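Local coordinates for BMC domain protein (Clostridiales bacterium 1_7_47FAA, PDB 4OLO), which probably forms part of the shell of a glycyl-radical bacterial microcompartment as a six-chain assembly, and can bind an iron-sulfur cluster, which is absent here, at residues B[52-63]-B[73-83]; B[1-9]-B[32-40]. All coordinates share one frame; numbering follows the deposited sequence.

Overall arrangement
Both interactions build one four-stranded antiparallel sheet, in the order 2-7, 34-39, 73-78, 58-63. Interaction 2 supplies the first two strands and interaction 1 the last two, with centres about 9 Å apart. The seam between them is backbone: Gly-78 O lies 2.7 Å from Ala-34 N and Ile-76 O 2.7 Å from Gly-36 N, both probable hydrogen bonds. Asp-33 and Ala-34 together face Gly-78, a classic beta bulge. Val-83 CG1 packs 3.5 Å from Gly-36 N, so the helix begun in interaction 1 reaches interaction 2. Both contacts also touch the third subunit. The iron-sulfur site is empty, and residues 65-70 of the hairpin connection are not modelled.

Interaction 1: residues B[52-63]-B[73-83]; sequences AEKAVGVTVEDI and LLAIFGDTASV
Strands 58-63 and 73-78 form an antiparallel hairpin, their axes 4.5 Å apart at closest approach and 156° between directions, with paired backbone bonds joining Thr-59 to Phe-77 and Glu-61 to Ala-75. Beta-branched residues suit these extended strands. Around Val-60 and Ile-76 one face is apolar; the other mixes Phe-77, Ala-75 and Ile-63 with Thr-59 and Glu-61. Val-60 holds CG1 anti to its backbone N (chi1 -176°), where that methyl meets Leu-74 CD1 at 3.6 Å and also touches Ile-76 CD1, the Val-60 and Ile-76 side chains running alongside each other in the same direction. Helix 42-53 closes over Ile-76 through Ala-52, whose CB comes 3.4 Å from Ile-76 CD1; a small methyl fits this tight junction. On the other face the Phe-77 ring lies crosswise to Glu-61, whose CG meets Phe-77 CE1 obliquely at 3.4 Å, while Thr-59 O sits at the ring edge, in plane. Farther along, Ile-63 CD1 packs 3.9 Å from the small Ala-75 CB.

The turn before strand 58-63 is type II, and Gly-57 supplies its positive phi (79°); the bare CA passes 3.7 Å from Ser-82 OG. Asp-79 is the N-cap of helix 80-95. Its OD1 accepts Ser-82 OG at 2.7 Å on the syn side, and its OD2 takes Ser-82 N from above the carboxylate plane at 3.1 Å. One water bridges Val-56 O and Ser-82 O; another joins Gly-57 O to Asp-79 OD1. Apolar packing thus joins the hairpin to helix 42-53, whereas water-mediated bonds tie the turn to the capped start of helix 80-95.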
# COMPACT_ATOMS: atom_id res chain seq x y z
N ALA B 52 -4.23 24.55 -12.07
CA ALA B 52 -5.06 25.14 -11.02
C ALA B 52 -4.39 26.38 -10.38
O ALA B 52 -5.08 27.38 -10.10
CB ALA B 52 -5.36 24.10 -9.96
N GLU B 53 -3.05 26.35 -10.16
CA GLU B 53 -2.32 27.50 -9.60
C GLU B 53 -2.33 28.70 -10.56
O GLU B 53 -2.25 29.85 -10.13
CB GLU B 53 -0.88 27.14 -9.23
CG GLU B 53 -0.75 26.23 -8.01
CD GLU B 53 -0.79 26.89 -6.65
OE1 GLU B 53 -1.02 28.12 -6.58
OE2 GLU B 53 -0.58 26.17 -5.65
N LYS B 54 -2.41 28.44 -11.86
CA LYS B 54 -2.44 29.46 -12.92
C LYS B 54 -3.88 29.91 -13.21
O LYS B 54 -4.09 30.85 -13.96
CB LYS B 54 -1.75 28.93 -14.18
CG LYS B 54 -0.24 28.85 -14.03
CD LYS B 54 0.42 28.05 -15.14
CE LYS B 54 1.92 28.14 -15.01
NZ LYS B 54 2.61 27.28 -16.00
N ALA B 55 -4.88 29.24 -12.61
CA ALA B 55 -6.29 29.61 -12.78
C ALA B 55 -6.72 30.74 -11.80
O ALA B 55 -6.41 30.70 -10.59
CB ALA B 55 -7.18 28.39 -12.61
N VAL B 56 -7.47 31.72 -12.32
CA VAL B 56 -8.04 32.84 -11.56
C VAL B 56 -9.19 32.34 -10.64
O VAL B 56 -9.94 31.44 -11.00
CB VAL B 56 -8.48 34.00 -12.51
CG1 VAL B 56 -9.21 35.13 -11.77
CG2 VAL B 56 -7.29 34.57 -13.26
N GLY B 57 -9.28 32.93 -9.47
CA GLY B 57 -10.35 32.71 -8.52
C GLY B 57 -10.30 31.48 -7.68
O GLY B 57 -11.23 31.27 -6.90
N VAL B 58 -9.25 30.67 -7.82
CA VAL B 58 -9.10 29.43 -7.06
C VAL B 58 -7.85 29.38 -6.17
O VAL B 58 -6.79 29.94 -6.50
CB VAL B 58 -9.26 28.13 -7.93
CG1 VAL B 58 -10.59 28.12 -8.68
CG2 VAL B 58 -8.09 27.91 -8.89
N THR B 59 -7.98 28.63 -5.07
CA THR B 59 -6.93 28.23 -4.15
C THR B 59 -6.76 26.72 -4.31
O THR B 59 -7.73 26.00 -4.49
CB THR B 59 -7.10 28.73 -2.71
OG1 THR B 59 -8.42 28.61 -2.20
CG2 THR B 59 -6.56 30.12 -2.55
N VAL B 60 -5.51 26.27 -4.34
CA VAL B 60 -5.12 24.89 -4.56
C VAL B 60 -4.55 24.30 -3.25
O VAL B 60 -3.70 24.92 -2.61
CB VAL B 60 -4.07 24.84 -5.71
CG1 VAL B 60 -3.69 23.41 -6.06
CG2 VAL B 60 -4.56 25.58 -6.93
N GLU B 61 -5.00 23.09 -2.90
CA GLU B 61 -4.49 22.32 -1.76
C GLU B 61 -4.17 20.90 -2.17
O GLU B 61 -5.00 20.23 -2.80
CB GLU B 61 -5.48 22.29 -0.58
CG GLU B 61 -5.79 23.64 0.04
CD GLU B 61 -4.66 24.41 0.69
OE1 GLU B 61 -3.64 23.78 1.07
OE2 GLU B 61 -4.80 25.64 0.85
N ASP B 62 -2.96 20.44 -1.82
CA ASP B 62 -2.55 19.05 -2.03
C ASP B 62 -2.93 18.31 -0.77
O ASP B 62 -2.51 18.66 0.32
CB ASP B 62 -1.04 18.92 -2.33
CG ASP B 62 -0.12 19.58 -1.32
OD1 ASP B 62 -0.35 20.77 -1.00
OD2 ASP B 62 0.83 18.91 -0.87
N ILE B 63 -3.83 17.37 -0.89
CA ILE B 63 -4.32 16.59 0.25
C ILE B 63 -3.35 15.42 0.49
O ILE B 63 -3.16 14.57 -0.39
CB ILE B 63 -5.83 16.19 0.06
CG1 ILE B 63 -6.73 17.40 -0.35
CG2 ILE B 63 -6.41 15.43 1.25
CD1 ILE B 63 -6.60 18.74 0.47
N LEU B 73 -4.87 13.47 -3.09
CA LEU B 73 -5.92 14.19 -3.78
C LEU B 73 -5.54 15.65 -3.93
O LEU B 73 -4.77 16.19 -3.13
CB LEU B 73 -7.12 14.04 -2.81
CG LEU B 73 -8.52 14.41 -3.19
CD1 LEU B 73 -9.06 13.50 -4.26
CD2 LEU B 73 -9.40 14.27 -1.99
N LEU B 74 -6.11 16.29 -4.93
CA LEU B 74 -5.94 17.71 -5.21
C LEU B 74 -7.32 18.40 -5.01
O LEU B 74 -8.32 17.95 -5.58
CB LEU B 74 -5.38 17.94 -6.63
CG LEU B 74 -5.07 19.39 -7.01
CD1 LEU B 74 -3.78 19.87 -6.36
CD2 LEU B 74 -5.01 19.56 -8.53
N ALA B 75 -7.36 19.40 -4.13
CA ALA B 75 -8.57 20.17 -3.82
C ALA B 75 -8.39 21.61 -4.29
O ALA B 75 -7.33 22.20 -4.07
CB ALA B 75 -8.87 20.12 -2.34
N ILE B 76 -9.40 22.13 -5.00
CA ILE B 76 -9.46 23.46 -5.62
C ILE B 76 -10.65 24.17 -4.95
O ILE B 76 -11.78 23.68 -5.01
CB ILE B 76 -9.69 23.28 -7.17
CG1 ILE B 76 -8.52 22.65 -7.92
CG2 ILE B 76 -10.19 24.50 -7.88
CD1 ILE B 76 -7.16 22.92 -7.34
N PHE B 77 -10.41 25.32 -4.34
CA PHE B 77 -11.43 26.08 -3.62
C PHE B 77 -11.69 27.45 -4.28
O PHE B 77 -10.75 28.14 -4.68
CB PHE B 77 -10.96 26.35 -2.17
CG PHE B 77 -10.66 25.13 -1.34
CD1 PHE B 77 -9.42 24.50 -1.42
CD2 PHE B 77 -11.60 24.65 -0.43
CE1 PHE B 77 -9.14 23.38 -0.64
CE2 PHE B 77 -11.31 23.52 0.37
CZ PHE B 77 -10.08 22.90 0.26
N GLY B 78 -12.95 27.86 -4.29
CA GLY B 78 -13.37 29.15 -4.81
C GLY B 78 -14.85 29.19 -5.14
O GLY B 78 -15.63 28.32 -4.72
N ASP B 79 -15.25 30.19 -5.94
CA ASP B 79 -16.63 30.31 -6.39
C ASP B 79 -16.83 29.24 -7.43
O ASP B 79 -15.86 28.84 -8.04
CB ASP B 79 -16.90 31.72 -6.96
CG ASP B 79 -16.02 32.09 -8.14
OD1 ASP B 79 -14.84 32.44 -7.92
OD2 ASP B 79 -16.51 32.04 -9.29
N THR B 80 -18.07 28.76 -7.62
CA THR B 80 -18.43 27.71 -8.57
C THR B 80 -17.86 27.94 -9.97
O THR B 80 -17.24 27.03 -10.52
CB THR B 80 -19.97 27.51 -8.61
OG1 THR B 80 -20.44 27.30 -7.28
CG2 THR B 80 -20.39 26.33 -9.50
N ALA B 81 -18.07 29.13 -10.53
CA ALA B 81 -17.64 29.48 -11.88
C ALA B 81 -16.14 29.30 -12.08
O ALA B 81 -15.75 28.65 -13.05
CB ALA B 81 -18.08 30.89 -12.24
N SER B 82 -15.32 29.78 -11.12
CA SER B 82 -13.85 29.68 -11.14
C SER B 82 -13.40 28.25 -10.97
O SER B 82 -12.47 27.82 -11.68
CB SER B 82 -13.24 30.55 -10.05
OG SER B 82 -13.55 31.93 -10.25
N VAL B 83 -14.05 27.51 -10.05
CA VAL B 83 -13.73 26.11 -9.79
C VAL B 83 -14.04 25.26 -11.06
O VAL B 83 -13.17 24.52 -11.52
CB VAL B 83 -14.42 25.58 -8.50
CG1 VAL B 83 -14.33 24.05 -8.41
CG2 VAL B 83 -13.80 26.23 -7.27
O HOH W 1 -10.76 29.63 -12.85
O HOH W 2 -13.10 32.94 -6.14

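Interaction 2: residues B[1-9]-B[32-40]; sequences MEYRIIKSP and ADAIGLIQG
Tyr-3 and Ile-38 face each other across neighbouring antiparallel strands of the BMC-domain sheet, 2-7 against 34-39, which run 164° apart in direction. Strand 2-7 is outermost within the chain, and paired backbone bonds at Glu-2 with Gln-39, Arg-4 with Leu-37 and Ile-6 with Ile-35 fix the register. Beyond them, Ser-8 N still donates to Asp-33 O at 2.8 Å.

The close packing lies at Ile-6, Leu-37, Ile-35 and Pro-9. The ring of Pro-9, rigid and just past the strand's end, lays CB 3.6 Å from Ile-35 CD1, and Ile-14 of helix 11-17 touches both residues. Ile-6 CD1 meets Leu-37 CD1 at 3.8 Å. On this same face, polar ends turn to the third subunit: Glu-2 pairs with its Arg-41, Arg-4 with its Glu-94, and Gln-39 OE1 accepts from its Ile-43 N. Charged and amide tips therefore suit a seam between subunits.

Between the two strands, the opposite face is looser toward Lys-7. Small Ala-34 and side-chain-free Gly-36 stand opposite Lys-7 and Ile-5; Ile-5 CD1 lies 4.3 Å from Ala-34 CB and its side chain leans on Val-83 of helix 80-95, while the exposed Lys-7 makes a salt bridge through NZ with Glu-84 OE1.

Toward the other end, Met-1 SD rests 3.8 Å from Ile-38 CG2. With CG2 anti to its backbone N, Ile-38 sets this methyl over one face of the Tyr-3 ring, a CH-pi contact 4.2 Å from the centroid and 24° off the normal.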
# COMPACT_ATOMS: atom_id res chain seq x y z
N MET B 1 -7.87 10.17 -14.62
CA MET B 1 -8.11 10.83 -13.34
C MET B 1 -9.61 10.84 -12.99
O MET B 1 -10.43 10.74 -13.89
CB MET B 1 -7.60 12.30 -13.39
CG MET B 1 -6.17 12.44 -13.84
SD MET B 1 -5.40 13.92 -13.14
CE MET B 1 -5.96 15.21 -14.28
N GLU B 2 -9.96 10.99 -11.70
CA GLU B 2 -11.33 11.15 -11.25
C GLU B 2 -11.55 12.63 -10.91
O GLU B 2 -10.70 13.25 -10.28
CB GLU B 2 -11.61 10.34 -10.00
CG GLU B 2 -11.91 8.88 -10.23
CD GLU B 2 -12.30 8.21 -8.93
OE1 GLU B 2 -11.39 7.78 -8.19
OE2 GLU B 2 -13.51 8.22 -8.60
N TYR B 3 -12.70 13.17 -11.30
CA TYR B 3 -13.05 14.58 -11.08
C TYR B 3 -14.38 14.67 -10.39
O TYR B 3 -15.34 14.04 -10.83
CB TYR B 3 -13.19 15.31 -12.44
CG TYR B 3 -11.94 15.33 -13.29
CD1 TYR B 3 -11.60 14.24 -14.10
CD2 TYR B 3 -11.13 16.46 -13.35
CE1 TYR B 3 -10.47 14.26 -14.90
CE2 TYR B 3 -10.01 16.51 -14.18
CZ TYR B 3 -9.67 15.39 -14.93
OH TYR B 3 -8.59 15.45 -15.76
N ARG B 4 -14.47 15.49 -9.35
CA ARG B 4 -15.73 15.73 -8.63
C ARG B 4 -15.77 17.16 -8.19
O ARG B 4 -14.73 17.77 -7.97
CB ARG B 4 -15.90 14.80 -7.40
CG ARG B 4 -15.88 13.29 -7.69
CD ARG B 4 -17.15 12.82 -8.38
NE ARG B 4 -18.25 12.71 -7.44
CZ ARG B 4 -18.56 11.59 -6.82
NH1 ARG B 4 -17.88 10.48 -7.05
NH2 ARG B 4 -19.57 11.57 -5.96
N ILE B 5 -16.96 17.69 -8.01
CA ILE B 5 -17.15 19.03 -7.47
C ILE B 5 -18.15 18.95 -6.28
O ILE B 5 -19.14 18.22 -6.37
CB ILE B 5 -17.59 20.05 -8.58
CG1 ILE B 5 -17.54 21.49 -8.04
CG2 ILE B 5 -18.98 19.70 -9.17
CD1 ILE B 5 -17.65 22.58 -9.06
N ILE B 6 -17.86 19.66 -5.19
CA ILE B 6 -18.79 19.75 -4.06
C ILE B 6 -19.24 21.22 -4.00
O ILE B 6 -18.42 22.10 -3.78
CB ILE B 6 -18.20 19.27 -2.71
CG1 ILE B 6 -17.79 17.80 -2.73
CG2 ILE B 6 -19.15 19.58 -1.54
CD1 ILE B 6 -16.83 17.39 -1.58
N LYS B 7 -20.53 21.47 -4.21
CA LYS B 7 -21.13 22.80 -4.16
C LYS B 7 -21.67 23.09 -2.78
O LYS B 7 -22.32 22.24 -2.17
CB LYS B 7 -22.21 22.95 -5.24
CG LYS B 7 -21.61 22.98 -6.64
CD LYS B 7 -22.63 22.87 -7.74
CE LYS B 7 -21.93 22.87 -9.07
NZ LYS B 7 -22.84 23.26 -10.18
N SER B 8 -21.34 24.28 -2.25
CA SER B 8 -21.70 24.76 -0.90
C SER B 8 -21.25 23.75 0.16
O SER B 8 -22.09 23.15 0.84
CB SER B 8 -23.20 25.08 -0.80
OG SER B 8 -23.57 26.02 -1.80
N PRO B 9 -19.93 23.47 0.26
CA PRO B 9 -19.49 22.46 1.24
C PRO B 9 -19.73 22.88 2.68
O PRO B 9 -19.68 24.06 2.98
CB PRO B 9 -17.99 22.33 0.95
CG PRO B 9 -17.61 23.67 0.37
CD PRO B 9 -18.78 24.05 -0.48
N ALA B 32 -15.06 28.81 0.99
CA ALA B 32 -15.29 28.32 -0.38
C ALA B 32 -16.76 28.04 -0.69
O ALA B 32 -17.46 27.35 0.05
CB ALA B 32 -14.45 27.08 -0.67
N ASP B 33 -17.21 28.60 -1.82
CA ASP B 33 -18.52 28.46 -2.44
C ASP B 33 -18.57 27.04 -3.06
O ASP B 33 -19.60 26.39 -3.03
CB ASP B 33 -18.60 29.53 -3.53
CG ASP B 33 -19.97 29.94 -4.00
OD1 ASP B 33 -20.56 29.20 -4.83
OD2 ASP B 33 -20.42 31.05 -3.63
N ALA B 34 -17.43 26.58 -3.62
CA ALA B 34 -17.30 25.26 -4.24
C ALA B 34 -15.92 24.64 -3.98
O ALA B 34 -14.96 25.36 -3.70
CB ALA B 34 -17.57 25.35 -5.74
N ILE B 35 -15.84 23.31 -4.07
CA ILE B 35 -14.61 22.53 -3.93
C ILE B 35 -14.55 21.61 -5.11
O ILE B 35 -15.45 20.79 -5.26
CB ILE B 35 -14.47 21.70 -2.60
CG1 ILE B 35 -14.61 22.57 -1.33
CG2 ILE B 35 -13.13 20.94 -2.56
CD1 ILE B 35 -14.58 21.77 -0.05
N GLY B 36 -13.51 21.76 -5.93
CA GLY B 36 -13.21 20.87 -7.05
C GLY B 36 -12.21 19.83 -6.57
O GLY B 36 -11.19 20.17 -5.94
N LEU B 37 -12.50 18.55 -6.80
CA LEU B 37 -11.61 17.46 -6.35
C LEU B 37 -11.09 16.66 -7.53
O LEU B 37 -11.86 16.35 -8.43
CB LEU B 37 -12.34 16.51 -5.37
CG LEU B 37 -12.84 17.10 -4.04
CD1 LEU B 37 -13.76 16.14 -3.35
CD2 LEU B 37 -11.69 17.53 -3.11
N ILE B 38 -9.79 16.37 -7.54
CA ILE B 38 -9.16 15.61 -8.61
C ILE B 38 -8.26 14.57 -7.96
O ILE B 38 -7.42 14.91 -7.12
CB ILE B 38 -8.43 16.43 -9.74
CG1 ILE B 38 -9.26 17.61 -10.29
CG2 ILE B 38 -8.04 15.54 -10.92
CD1 ILE B 38 -8.75 18.90 -9.83
N GLN B 39 -8.46 13.30 -8.32
CA GLN B 39 -7.67 12.19 -7.81
C GLN B 39 -7.05 11.45 -8.99
O GLN B 39 -7.73 11.15 -9.97
CB GLN B 39 -8.52 11.23 -6.98
CG GLN B 39 -7.69 10.28 -6.11
CD GLN B 39 -8.53 9.41 -5.18
OE1 GLN B 39 -9.38 9.88 -4.42
NE2 GLN B 39 -8.28 8.12 -5.19
N GLY B 40 -5.77 11.16 -8.87
CA GLY B 40 -5.02 10.43 -9.87
C GLY B 40 -3.66 10.03 -9.35
O GLY B 40 -3.40 10.08 -8.15